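Uncharacterized RmlC-like cupin (Ralstonia eutropha JMP134, PDB 3EBR) is of unknown function but adopts a cupin fold with a ChrR-like cupin domain and forms a four-chain assembly. Local coordinates at residues Thr63-Thr68 / Gly85-Glu90. Residues are numbered along the deposited sequence; the frame is centred on the assembly and turned at random.
Sequences TVIVYT and GSVVYE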
ATOM      1  N   THR A  63       7.728  -5.469   0.852  1.00 46.14           N
ATOM      2  CA  THR A  63       8.739  -4.516   1.293  1.00 45.13           C
ATOM      3  C   THR A  63       8.990  -4.636   2.782  1.00 44.91           C
ATOM      4  O   THR A  63       8.232  -5.298   3.498  1.00 46.75           O
ATOM      5  CB  THR A  63       8.295  -3.086   0.986  1.00 44.66           C
ATOM      6  OG1 THR A  63       7.043  -2.848   1.625  1.00 46.40           O
ATOM      7  CG2 THR A  63       8.135  -2.884  -0.509  1.00 43.53           C
ATOM      8  N   VAL A  64      10.087  -4.024   3.223  1.00 43.45           N
ATOM      9  CA  VAL A  64      10.474  -3.964   4.622  1.00 42.82           C
ATOM     10  C   VAL A  64      11.115  -2.598   4.871  1.00 42.77           C
ATOM     11  O   VAL A  64      12.047  -2.240   4.159  1.00 45.06           O
ATOM     12  CB  VAL A  64      11.495  -5.039   5.050  1.00 43.92           C
ATOM     13  CG1 VAL A  64      11.791  -4.915   6.549  1.00 46.04           C
ATOM     14  CG2 VAL A  64      10.996  -6.421   4.768  1.00 42.57           C
ATOM     15  N   ILE A  65      10.582  -1.827   5.816  1.00 40.57           N
ATOM     16  CA  ILE A  65      11.141  -0.547   6.219  1.00 39.53           C
ATOM     17  C   ILE A  65      11.782  -0.854   7.573  1.00 40.58           C
ATOM     18  O   ILE A  65      11.084  -1.343   8.461  1.00 41.23           O
ATOM     19  CB  ILE A  65      10.088   0.532   6.393  1.00 40.74           C
ATOM     20  CG1 ILE A  65       9.404   0.844   5.052  1.00 41.93           C
ATOM     21  CG2 ILE A  65      10.725   1.806   6.983  1.00 33.24           C
ATOM     22  CD1 ILE A  65       8.252   1.811   5.162  1.00 39.49           C
ATOM     23  N   VAL A  66      13.085  -0.615   7.725  1.00 39.28           N
ATOM     24  CA  VAL A  66      13.783  -0.871   8.976  1.00 38.31           C
ATOM     25  C   VAL A  66      14.436   0.399   9.516  1.00 39.81           C
ATOM     26  O   VAL A  66      15.258   0.989   8.824  1.00 39.27           O
ATOM     27  CB  VAL A  66      14.905  -1.932   8.835  1.00 37.56           C
ATOM     28  CG1 VAL A  66      15.531  -2.183  10.190  1.00 33.22           C
ATOM     29  CG2 VAL A  66      14.388  -3.237   8.260  1.00 36.00           C
ATOM     30  N   TYR A  67      14.028   0.823  10.721  1.00 40.26           N
ATOM     31  CA  TYR A  67      14.612   1.946  11.437  1.00 40.45           C
ATOM     32  C   TYR A  67      15.412   1.318  12.592  1.00 41.55           C
ATOM     33  O   TYR A  67      14.837   0.639  13.447  1.00 41.67           O
ATOM     34  CB  TYR A  67      13.577   2.924  11.972  1.00 40.97           C
ATOM     35  CG  TYR A  67      14.210   3.969  12.864  1.00 38.29           C
ATOM     36  CD1 TYR A  67      14.974   4.994  12.324  1.00 37.60           C
ATOM     37  CD2 TYR A  67      14.072   3.912  14.251  1.00 40.45           C
ATOM     38  CE1 TYR A  67      15.585   5.955  13.143  1.00 41.30           C
ATOM     39  CE2 TYR A  67      14.684   4.864  15.079  1.00 41.49           C
ATOM     40  CZ  TYR A  67      15.427   5.884  14.515  1.00 38.71           C
ATOM     41  OH  TYR A  67      16.011   6.819  15.321  1.00 40.25           O
ATOM     42  N   THR A  68      16.715   1.574  12.631  1.00 42.12           N
ATOM     43  CA  THR A  68      17.599   1.018  13.655  1.00 42.99           C
ATOM     44  C   THR A  68      17.560   1.893  14.904  1.00 43.72           C
ATOM     45  O   THR A  68      18.026   3.039  14.885  1.00 43.43           O
ATOM     46  CB  THR A  68      19.024   0.908  13.110  1.00 43.63           C
ATOM     47  OG1 THR A  68      18.983   0.164  11.887  1.00 38.40           O
ATOM     48  CG2 THR A  68      19.959   0.232  14.118  1.00 39.50           C
ATOM     49  N   GLY A  85      19.810   5.190  14.067  1.00 38.92           N
ATOM     50  CA  GLY A  85      19.334   6.413  13.412  1.00 39.14           C
ATOM     51  C   GLY A  85      19.210   6.312  11.892  1.00 39.63           C
ATOM     52  O   GLY A  85      18.782   7.278  11.251  1.00 39.97           O
ATOM     53  N   SER A  86      19.568   5.160  11.310  1.00 40.09           N
ATOM     54  CA  SER A  86      19.482   4.943   9.871  1.00 39.91           C
ATOM     55  C   SER A  86      18.145   4.322   9.520  1.00 40.19           C
ATOM     56  O   SER A  86      17.418   3.860  10.403  1.00 40.06           O
ATOM     57  CB  SER A  86      20.591   4.011   9.393  1.00 39.89           C
ATOM     58  OG  SER A  86      20.444   2.718   9.939  1.00 39.36           O
ATOM     59  N   VAL A  87      17.845   4.344   8.220  1.00 41.03           N
ATOM     60  CA  VAL A  87      16.640   3.768   7.640  1.00 41.08           C
ATOM     61  C   VAL A  87      17.051   2.894   6.460  1.00 41.26           C
ATOM     62  O   VAL A  87      17.764   3.371   5.579  1.00 40.85           O
ATOM     63  CB  VAL A  87      15.623   4.824   7.145  1.00 41.44           C
ATOM     64  CG1 VAL A  87      14.451   4.150   6.402  1.00 39.81           C
ATOM     65  CG2 VAL A  87      15.105   5.628   8.291  1.00 39.11           C
ATOM     66  N   VAL A  88      16.651   1.621   6.486  1.00 42.98           N
ATOM     67  CA  VAL A  88      16.896   0.665   5.404  1.00 44.78           C
ATOM     68  C   VAL A  88      15.530   0.352   4.775  1.00 46.72           C
ATOM     69  O   VAL A  88      14.574   0.128   5.505  1.00 46.83           O
ATOM     70  CB  VAL A  88      17.583  -0.636   5.880  1.00 44.63           C
ATOM     71  CG1 VAL A  88      17.652  -1.663   4.739  1.00 46.39           C
ATOM     72  CG2 VAL A  88      18.966  -0.349   6.425  1.00 39.15           C
ATOM     73  N   TYR A  89      15.452   0.357   3.444  1.00 50.13           N
ATOM     74  CA  TYR A  89      14.224   0.066   2.709  1.00 52.70           C
ATOM     75  C   TYR A  89      14.482  -1.126   1.782  1.00 52.61           C
ATOM     76  O   TYR A  89      15.098  -0.953   0.731  1.00 51.09           O
ATOM     77  CB  TYR A  89      13.760   1.300   1.913  1.00 55.97           C
ATOM     78  CG  TYR A  89      12.286   1.266   1.468  1.00 62.39           C
ATOM     79  CD1 TYR A  89      11.839   0.431   0.418  1.00 62.69           C
ATOM     80  CD2 TYR A  89      11.341   2.111   2.079  1.00 63.41           C
ATOM     81  CE1 TYR A  89      10.488   0.419   0.023  1.00 58.67           C
ATOM     82  CE2 TYR A  89       9.997   2.106   1.688  1.00 65.57           C
ATOM     83  CZ  TYR A  89       9.578   1.252   0.669  1.00 64.90           C
ATOM     84  OH  TYR A  89       8.256   1.277   0.296  1.00 65.98           O
ATOM     85  N   GLU A  90      14.058  -2.329   2.199  1.00 53.52           N
ATOM     86  CA  GLU A  90      14.196  -3.535   1.383  1.00 54.64           C
ATOM     87  C   GLU A  90      13.031  -3.558   0.360  1.00 52.13           C
ATOM     88  O   GLU A  90      11.886  -3.292   0.737  1.00 52.15           O
ATOM     89  CB  GLU A  90      14.153  -4.854   2.179  1.00 54.88           C
ATOM     90  CG  GLU A  90      15.002  -5.058   3.456  1.00 60.37           C
ATOM     91  CD  GLU A  90      14.971  -6.544   3.967  1.00 61.26           C
ATOM     92  OE1 GLU A  90      15.242  -7.478   3.191  1.00 73.03           O
ATOM     93  OE2 GLU A  90      14.792  -6.786   5.185  1.00 75.48           O
TER
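E90 lays its side chain alongside V64, the two pointing the same way from a hydrogen-bonded antiparallel pair. With CG beside the backbone N and anti to the carbonyl carbon (chi1 -48°), the extended glutamate chain runs beside the valine, and E90 OE2 comes to 3.7 Å from V64 CB. This carboxylate oxygen also shares a weak hydrogen bond with Y75 OH. Beneath the side chains the backbones grip each other twice: E90 N reaches V64 O at 2.8 Å, while V64 N to E90 O is longer, 3.2 Å.

Two residues on, V66 and V88 repeat the exchange, V66 N to V88 O and V88 N to V66 O, each 2.8 Å and nearly straight at 171°. V66 CB and V88 CB sit 4.2 Å apart on the face shared with V64 and E90, where W73 touches both valines. Strand 87-90 is the outermost strand of this chain's sheet in the cupin beta-barrel, next to strand 64-70; strand 108-115 flanks 64-70 on its other edge, and a strand of the second subunit pairs with 87-90, carrying the sheet across the interface.

On the opposite face, Y89 and I65 form a non-hydrogen-bonded pair. The tyrosine ring crosses the isoleucine at a slant, bringing Y89 CE2 to 3.6 Å from I65 CG1, while the ring of F157 of the second subunit meets the Y89 ring with the planes at about 50°.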